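PDB 1NPE: nidogen, which probably binds laminin through this beta-propeller domain and so helps to connect components of the basement membrane. Local coordinates for residues E18-K23 / Y217-Y222; A213-G218 / I256-S261. All blocks are in the same frame, centred on the assembly; numbering follows the deposited sequence.

Interaction 1: residues E18-K23 / Y217-Y222; sequences ERNTMK and YGKNLY
The loop residue Asn20 faces Asn220 at the end of a type II' turn that starts at Tyr217, their CA atoms 7.3 Å apart, and the two backbones have spread to 10.0 Å where CA of Met22 passes CA of Tyr222. Arg19 starts away from the hairpin, but its chain is bent at chi2 and chi3, and the guanidinium lies at the Tyr217 hydroxyl. There NH2 of Arg19 donates a hydrogen bond to OH of Tyr217 at 3.3 Å (159°), with the oxygen close to the guanidinium plane and the ring tilted only 14° from that plane. Asn20 comes to the CD2-CE2 side of the ring, its ND2 3.4 Å from CE2 of Tyr217, with the amide turned almost perpendicular to the ring. An alanine in place of Tyr217 would probably leave the guanidinium without its hydroxyl acceptor and the Asn20 amide without the ring carbons beside it, so that both tips could turn more freely. Deeper down, Met22 and Tyr222 run alongside each other in opposing senses, CG of Met22 4.0 Å from CE2 of Tyr222, and the sulfur adds an oblique Met-aromatic contact, SD of Met22 being 5.4 Å from the Tyr222 ring centroid. Around them, Met22 also packs on Leu4, Leu15 and Val231, while Leu17 touches both tyrosines; the loop after strand 11-17 thereby meets the hairpin of strands 211-217 and 220-225, next to strands 2-8 and 230-235.

Interaction 2: residues A213-G218 / I256-S261; sequences AVTSYG and ITIALS
Tyr217, Thr215 and Ala213, on one side of strand 213-217, meet Ile256, Ile258 and Leu260 in an almost wholly apolar seam. The methyl CD1 of Ile258 presses tightly on CB of Tyr217 (3.3 Å) and also lies 3.5 Å from the carbonyl O of Ser216. Beyond it, CD2 of Leu260 reaches CE1 of Tyr217 at 3.5 Å, approaching the ring obliquely. Thr215 holds the middle: its CG2 sits between backbone N and carbonyl carbon, with OG1 anti to the N (chi1 -172°), and fits against both isoleucines, 3.7 Å from CG1 of Ile258 and 3.9 Å from CG2 of Ile256. At the other end CG2 of Ile256 covers the backbone at Val214 N (3.7 Å) and meets Ala213 CB. The strands run roughly parallel, 24° apart and 5.8 Å at closest approach, and each is hydrogen-bonded to a different neighbour: strand 213-217 pairs with strand 220-225, and Thr257 and Ala259 with Leu5 and His3. Ser216 turns the other way and bonds Thr173. This is the packing of inner strands from adjacent blades in a six-bladed beta-propeller, where strand 256-259 joins three N-terminal strands to close the ring.

How the interactions relate
Both interactions join the same two blades, one opening with strand 211-217 and its hairpin partner 220-225, the other combining N-terminal strands with strand 256-259. Interaction 2 is apolar packing between inner strands, close to the propeller axis; interaction 1 is a partly buried loop contact that mixes a polar grip on its exposed side with methionine-tyrosine packing below. The centre of interaction 2 is about 8 Å from the centre of the chain, that of interaction 1 about 16 Å. Tyr217 belongs to both, meeting polar groups in one and aliphatic methyls in the other. Pairing within the hairpin ties them further: Tyr222 N lies 2.9 Å from Thr215 O, a probable hydrogen bond.

Interaction 1: residues E18-K23 / Y217-Y222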
ATOM      1  N   GLU A  18     -16.332   0.636 -23.392  1.00 38.57           N
ATOM      2  CA  GLU A  18     -17.411   0.244 -24.294  1.00 41.97           C
ATOM      3  C   GLU A  18     -17.126  -1.159 -24.838  1.00 42.88           C
ATOM      4  O   GLU A  18     -16.247  -1.349 -25.680  1.00 43.19           O
ATOM      5  CB  GLU A  18     -17.592   1.274 -25.420  1.00 44.67           C
ATOM      6  CG  GLU A  18     -17.965   2.678 -24.905  1.00 49.88           C
ATOM      7  CD  GLU A  18     -18.664   3.548 -25.944  1.00 52.80           C
ATOM      8  OE1 GLU A  18     -18.040   4.514 -26.447  1.00 53.10           O
ATOM      9  OE2 GLU A  18     -19.848   3.272 -26.246  1.00 54.79           O
ATOM     10  N   ARG A  19     -17.848  -2.139 -24.297  1.00 43.83           N
ATOM     11  CA  ARG A  19     -17.701  -3.547 -24.669  1.00 45.16           C
ATOM     12  C   ARG A  19     -16.272  -4.081 -24.556  1.00 44.86           C
ATOM     13  O   ARG A  19     -15.609  -4.346 -25.562  1.00 46.75           O
ATOM     14  CB  ARG A  19     -18.283  -3.825 -26.063  1.00 46.40           C
ATOM     15  CG  ARG A  19     -19.765  -4.201 -26.048  1.00 48.50           C
ATOM     16  CD  ARG A  19     -20.031  -5.397 -25.118  1.00 50.62           C
ATOM     17  NE  ARG A  19     -20.803  -5.034 -23.923  1.00 51.94           N
ATOM     18  CZ  ARG A  19     -20.376  -5.161 -22.665  1.00 52.12           C
ATOM     19  NH1 ARG A  19     -19.163  -5.643 -22.405  1.00 51.81           N
ATOM     20  NH2 ARG A  19     -21.176  -4.828 -21.658  1.00 51.03           N
ATOM     21  N   ASN A  20     -15.809  -4.217 -23.315  1.00 43.34           N
ATOM     22  CA  ASN A  20     -14.473  -4.723 -23.002  1.00 42.80           C
ATOM     23  C   ASN A  20     -13.323  -3.962 -23.675  1.00 40.51           C
ATOM     24  O   ASN A  20     -12.222  -4.497 -23.813  1.00 42.00           O
ATOM     25  CB  ASN A  20     -14.378  -6.223 -23.327  1.00 44.76           C
ATOM     26  CG  ASN A  20     -15.416  -7.062 -22.575  1.00 47.37           C
ATOM     27  OD1 ASN A  20     -15.521  -8.278 -22.783  1.00 47.71           O
ATOM     28  ND2 ASN A  20     -16.191  -6.413 -21.709  1.00 48.85           N
ATOM     29  N   THR A  21     -13.574  -2.712 -24.062  1.00 37.15           N
ATOM     30  CA  THR A  21     -12.561  -1.885 -24.718  1.00 34.28           C
ATOM     31  C   THR A  21     -12.367  -0.541 -24.009  1.00 31.64           C
ATOM     32  O   THR A  21     -13.337   0.132 -23.654  1.00 30.50           O
ATOM     33  CB  THR A  21     -12.932  -1.631 -26.206  1.00 34.64           C
ATOM     34  OG1 THR A  21     -12.976  -2.878 -26.909  1.00 37.18           O
ATOM     35  CG2 THR A  21     -11.917  -0.722 -26.877  1.00 33.65           C
ATOM     36  N   MET A  22     -11.112  -0.166 -23.781  1.00 29.05           N
ATOM     37  CA  MET A  22     -10.802   1.104 -23.129  1.00 26.89           C
ATOM     38  C   MET A  22     -10.800   2.240 -24.148  1.00 26.00           C
ATOM     39  O   MET A  22     -10.082   2.172 -25.151  1.00 24.42           O
ATOM     40  CB  MET A  22      -9.418   1.066 -22.466  1.00 26.85           C
ATOM     41  CG  MET A  22      -9.223   0.019 -21.381  1.00 26.86           C
ATOM     42  SD  MET A  22      -7.640   0.267 -20.521  1.00 26.25           S
ATOM     43  CE  MET A  22      -6.537  -0.758 -21.472  1.00 27.77           C
ATOM     44  N   LYS A  23     -11.592   3.279 -23.891  1.00 25.72           N
ATOM     45  CA  LYS A  23     -11.637   4.443 -24.779  1.00 26.12           C
ATOM     46  C   LYS A  23     -10.538   5.391 -24.310  1.00 25.47           C
ATOM     47  O   LYS A  23     -10.802   6.369 -23.615  1.00 25.70           O
ATOM     48  CB  LYS A  23     -13.003   5.132 -24.696  1.00 27.93           C
ATOM     49  CG  LYS A  23     -14.204   4.275 -25.118  1.00 30.99           C
ATOM     50  CD  LYS A  23     -14.375   4.190 -26.638  1.00 35.31           C
ATOM     51  CE  LYS A  23     -13.436   3.174 -27.286  1.00 36.94           C
ATOM     52  NZ  LYS A  23     -13.585   3.142 -28.778  1.00 40.64           N
ATOM     53  N   TYR A 217     -13.587  -7.275 -15.142  1.00 32.23           N
ATOM     54  CA  TYR A 217     -14.822  -7.020 -15.864  1.00 35.32           C
ATOM     55  C   TYR A 217     -15.015  -8.217 -16.790  1.00 37.26           C
ATOM     56  O   TYR A 217     -14.512  -8.234 -17.920  1.00 36.93           O
ATOM     57  CB  TYR A 217     -14.745  -5.718 -16.675  1.00 36.53           C
ATOM     58  CG  TYR A 217     -16.093  -5.284 -17.207  1.00 38.59           C
ATOM     59  CD1 TYR A 217     -17.191  -5.177 -16.353  1.00 38.88           C
ATOM     60  CD2 TYR A 217     -16.292  -5.048 -18.568  1.00 40.17           C
ATOM     61  CE1 TYR A 217     -18.453  -4.857 -16.834  1.00 39.36           C
ATOM     62  CE2 TYR A 217     -17.562  -4.723 -19.064  1.00 40.56           C
ATOM     63  CZ  TYR A 217     -18.637  -4.634 -18.186  1.00 39.47           C
ATOM     64  OH  TYR A 217     -19.904  -4.352 -18.655  1.00 41.26           O
ATOM     65  N   GLY A 218     -15.688  -9.241 -16.266  1.00 38.87           N
ATOM     66  CA  GLY A 218     -15.946 -10.452 -17.024  1.00 40.81           C
ATOM     67  C   GLY A 218     -14.718 -11.333 -17.178  1.00 42.13           C
ATOM     68  O   GLY A 218     -14.139 -11.803 -16.190  1.00 43.40           O
ATOM     69  N   LYS A 219     -14.326 -11.551 -18.430  1.00 41.94           N
ATOM     70  CA  LYS A 219     -13.162 -12.371 -18.769  1.00 41.35           C
ATOM     71  C   LYS A 219     -11.852 -11.564 -18.768  1.00 39.60           C
ATOM     72  O   LYS A 219     -10.762 -12.139 -18.782  1.00 39.73           O
ATOM     73  CB  LYS A 219     -13.371 -13.017 -20.147  1.00 42.11           C
ATOM     74  CG  LYS A 219     -13.885 -12.044 -21.214  1.00 43.31           C
ATOM     75  CD  LYS A 219     -13.859 -12.646 -22.616  1.00 45.33           C
ATOM     76  CE  LYS A 219     -14.730 -13.893 -22.734  1.00 45.25           C
ATOM     77  NZ  LYS A 219     -14.579 -14.542 -24.078  1.00 45.59           N
ATOM     78  N   ASN A 220     -11.971 -10.237 -18.746  1.00 36.89           N
ATOM     79  CA  ASN A 220     -10.810  -9.347 -18.761  1.00 34.28           C
ATOM     80  C   ASN A 220     -10.319  -8.836 -17.404  1.00 30.80           C
ATOM     81  O   ASN A 220     -11.108  -8.533 -16.507  1.00 29.35           O
ATOM     82  CB  ASN A 220     -11.088  -8.135 -19.661  1.00 35.85           C
ATOM     83  CG  ASN A 220     -10.754  -8.387 -21.120  1.00 36.76           C
ATOM     84  OD1 ASN A 220     -10.551  -9.523 -21.542  1.00 39.76           O
ATOM     85  ND2 ASN A 220     -10.689  -7.311 -21.899  1.00 38.04           N
ATOM     86  N   LEU A 221      -9.002  -8.739 -17.271  1.00 26.88           N
ATOM     87  CA  LEU A 221      -8.385  -8.212 -16.060  1.00 24.34           C
ATOM     88  C   LEU A 221      -7.742  -6.884 -16.420  1.00 22.37           C
ATOM     89  O   LEU A 221      -7.183  -6.734 -17.501  1.00 20.20           O
ATOM     90  CB  LEU A 221      -7.291  -9.146 -15.523  1.00 23.28           C
ATOM     91  CG  LEU A 221      -7.682 -10.468 -14.870  1.00 23.74           C
ATOM     92  CD1 LEU A 221      -6.421 -11.129 -14.324  1.00 23.53           C
ATOM     93  CD2 LEU A 221      -8.697 -10.242 -13.756  1.00 21.44           C
ATOM     94  N   TYR A 222      -7.844  -5.915 -15.522  1.00 20.64           N
ATOM     95  CA  TYR A 222      -7.233  -4.614 -15.753  1.00 19.01           C
ATOM     96  C   TYR A 222      -6.341  -4.325 -14.559  1.00 17.16           C
ATOM     97  O   TYR A 222      -6.823  -4.249 -13.424  1.00 16.20           O
ATOM     98  CB  TYR A 222      -8.295  -3.519 -15.886  1.00 20.03           C
ATOM     99  CG  TYR A 222      -9.231  -3.711 -17.053  1.00 20.44           C
ATOM    100  CD1 TYR A 222     -10.410  -4.439 -16.909  1.00 20.02           C
ATOM    101  CD2 TYR A 222      -8.933  -3.176 -18.307  1.00 19.66           C
ATOM    102  CE1 TYR A 222     -11.271  -4.633 -17.983  1.00 20.84           C
ATOM    103  CE2 TYR A 222      -9.787  -3.367 -19.391  1.00 20.62           C
ATOM    104  CZ  TYR A 222     -10.952  -4.096 -19.219  1.00 21.41           C
ATOM    105  OH  TYR A 222     -11.798  -4.296 -20.282  1.00 24.91           O
TER

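Interaction 2: residues A213-G218 / I256-S261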
ATOM      1  N   ALA A 213      -2.228  -2.928  -8.647  1.00 12.67           N
ATOM      2  CA  ALA A 213      -3.630  -3.181  -8.352  1.00 12.68           C
ATOM      3  C   ALA A 213      -4.309  -3.827  -9.541  1.00 13.73           C
ATOM      4  O   ALA A 213      -3.819  -3.753 -10.670  1.00 13.12           O
ATOM      5  CB  ALA A 213      -4.339  -1.892  -7.981  1.00 12.41           C
ATOM      6  N   VAL A 214      -5.460  -4.436  -9.287  1.00 12.98           N
ATOM      7  CA  VAL A 214      -6.188  -5.101 -10.345  1.00 13.58           C
ATOM      8  C   VAL A 214      -7.673  -5.096 -10.052  1.00 15.85           C
ATOM      9  O   VAL A 214      -8.097  -5.004  -8.895  1.00 18.26           O
ATOM     10  CB  VAL A 214      -5.716  -6.560 -10.503  1.00 11.93           C
ATOM     11  CG1 VAL A 214      -6.125  -7.390  -9.279  1.00  9.99           C
ATOM     12  CG2 VAL A 214      -6.251  -7.164 -11.786  1.00  9.99           C
ATOM     13  N   THR A 215      -8.453  -5.147 -11.122  1.00 16.11           N
ATOM     14  CA  THR A 215      -9.900  -5.195 -11.041  1.00 19.21           C
ATOM     15  C   THR A 215     -10.338  -6.029 -12.239  1.00 21.19           C
ATOM     16  O   THR A 215      -9.551  -6.267 -13.163  1.00 21.05           O
ATOM     17  CB  THR A 215     -10.546  -3.779 -11.077  1.00 19.03           C
ATOM     18  OG1 THR A 215     -11.949  -3.890 -10.806  1.00 19.81           O
ATOM     19  CG2 THR A 215     -10.355  -3.115 -12.437  1.00 18.35           C
ATOM     20  N   SER A 216     -11.571  -6.509 -12.212  1.00 23.97           N
ATOM     21  CA  SER A 216     -12.044  -7.326 -13.314  1.00 27.04           C
ATOM     22  C   SER A 216     -13.390  -6.913 -13.878  1.00 29.21           C
ATOM     23  O   SER A 216     -14.193  -6.253 -13.215  1.00 27.92           O
ATOM     24  CB  SER A 216     -12.075  -8.807 -12.909  1.00 26.74           C
ATOM     25  OG  SER A 216     -12.951  -9.046 -11.817  1.00 29.42           O
ATOM     26  N   TYR A 217     -13.587  -7.275 -15.142  1.00 32.23           N
ATOM     27  CA  TYR A 217     -14.822  -7.020 -15.864  1.00 35.32           C
ATOM     28  C   TYR A 217     -15.015  -8.217 -16.790  1.00 37.26           C
ATOM     29  O   TYR A 217     -14.512  -8.234 -17.920  1.00 36.93           O
ATOM     30  CB  TYR A 217     -14.745  -5.718 -16.675  1.00 36.53           C
ATOM     31  CG  TYR A 217     -16.093  -5.284 -17.207  1.00 38.59           C
ATOM     32  CD1 TYR A 217     -17.191  -5.177 -16.353  1.00 38.88           C
ATOM     33  CD2 TYR A 217     -16.292  -5.048 -18.568  1.00 40.17           C
ATOM     34  CE1 TYR A 217     -18.453  -4.857 -16.834  1.00 39.36           C
ATOM     35  CE2 TYR A 217     -17.562  -4.723 -19.064  1.00 40.56           C
ATOM     36  CZ  TYR A 217     -18.637  -4.634 -18.186  1.00 39.47           C
ATOM     37  OH  TYR A 217     -19.904  -4.352 -18.655  1.00 41.26           O
ATOM     38  N   GLY A 218     -15.688  -9.241 -16.266  1.00 38.87           N
ATOM     39  CA  GLY A 218     -15.946 -10.452 -17.024  1.00 40.81           C
ATOM     40  C   GLY A 218     -14.718 -11.333 -17.178  1.00 42.13           C
ATOM     41  O   GLY A 218     -14.139 -11.803 -16.190  1.00 43.40           O
ATOM     42  N   ILE A 256      -7.213   0.702  -8.811  1.00 15.77           N
ATOM     43  CA  ILE A 256      -8.041   0.660 -10.003  1.00 17.10           C
ATOM     44  C   ILE A 256      -9.355  -0.045  -9.679  1.00 19.43           C
ATOM     45  O   ILE A 256      -9.378  -1.037  -8.949  1.00 22.61           O
ATOM     46  CB  ILE A 256      -7.304  -0.068 -11.161  1.00 14.87           C
ATOM     47  CG1 ILE A 256      -8.050   0.112 -12.480  1.00 12.71           C
ATOM     48  CG2 ILE A 256      -7.122  -1.537 -10.842  1.00 13.46           C
ATOM     49  CD1 ILE A 256      -7.241  -0.336 -13.686  1.00 11.82           C
ATOM     50  N   THR A 257     -10.449   0.485 -10.212  1.00 20.48           N
ATOM     51  CA  THR A 257     -11.762  -0.086  -9.979  1.00 23.14           C
ATOM     52  C   THR A 257     -12.668   0.193 -11.175  1.00 24.57           C
ATOM     53  O   THR A 257     -12.368   1.052 -12.010  1.00 25.99           O
ATOM     54  CB  THR A 257     -12.383   0.476  -8.674  1.00 21.94           C
ATOM     55  OG1 THR A 257     -13.587  -0.231  -8.368  1.00 24.46           O
ATOM     56  CG2 THR A 257     -12.683   1.966  -8.804  1.00 21.26           C
ATOM     57  N   ILE A 258     -13.754  -0.561 -11.281  1.00 26.54           N
ATOM     58  CA  ILE A 258     -14.686  -0.379 -12.382  1.00 29.02           C
ATOM     59  C   ILE A 258     -16.031   0.159 -11.919  1.00 28.79           C
ATOM     60  O   ILE A 258     -16.653  -0.388 -11.011  1.00 30.43           O
ATOM     61  CB  ILE A 258     -14.876  -1.688 -13.175  1.00 31.46           C
ATOM     62  CG1 ILE A 258     -13.580  -2.020 -13.906  1.00 33.35           C
ATOM     63  CG2 ILE A 258     -16.014  -1.554 -14.182  1.00 31.87           C
ATOM     64  CD1 ILE A 258     -13.669  -3.206 -14.807  1.00 36.80           C
ATOM     65  N   ALA A 259     -16.454   1.257 -12.538  1.00 28.09           N
ATOM     66  CA  ALA A 259     -17.728   1.885 -12.216  1.00 27.91           C
ATOM     67  C   ALA A 259     -18.828   1.259 -13.058  1.00 27.87           C
ATOM     68  O   ALA A 259     -18.993   1.600 -14.226  1.00 28.59           O
ATOM     69  CB  ALA A 259     -17.658   3.382 -12.474  1.00 26.64           C
ATOM     70  N   LEU A 260     -19.564   0.326 -12.469  1.00 29.40           N
ATOM     71  CA  LEU A 260     -20.655  -0.351 -13.166  1.00 31.44           C
ATOM     72  C   LEU A 260     -21.904   0.520 -13.208  1.00 33.19           C
ATOM     73  O   LEU A 260     -22.155   1.298 -12.285  1.00 33.83           O
ATOM     74  CB  LEU A 260     -20.970  -1.686 -12.489  1.00 29.75           C
ATOM     75  CG  LEU A 260     -19.878  -2.754 -12.572  1.00 30.80           C
ATOM     76  CD1 LEU A 260     -20.237  -3.946 -11.709  1.00 27.47           C
ATOM     77  CD2 LEU A 260     -19.669  -3.173 -14.022  1.00 29.24           C
ATOM     78  N   SER A 261     -22.682   0.381 -14.281  1.00 35.59           N
ATOM     79  CA  SER A 261     -23.915   1.155 -14.463  1.00 37.84           C
ATOM     80  C   SER A 261     -25.036   0.669 -13.555  1.00 38.40           C
ATOM     81  O   SER A 261     -26.034   1.365 -13.361  1.00 40.65           O
ATOM     82  CB  SER A 261     -24.369   1.114 -15.928  1.00 38.58           C
ATOM     83  OG  SER A 261     -24.487  -0.220 -16.398  1.00 39.98           O
TER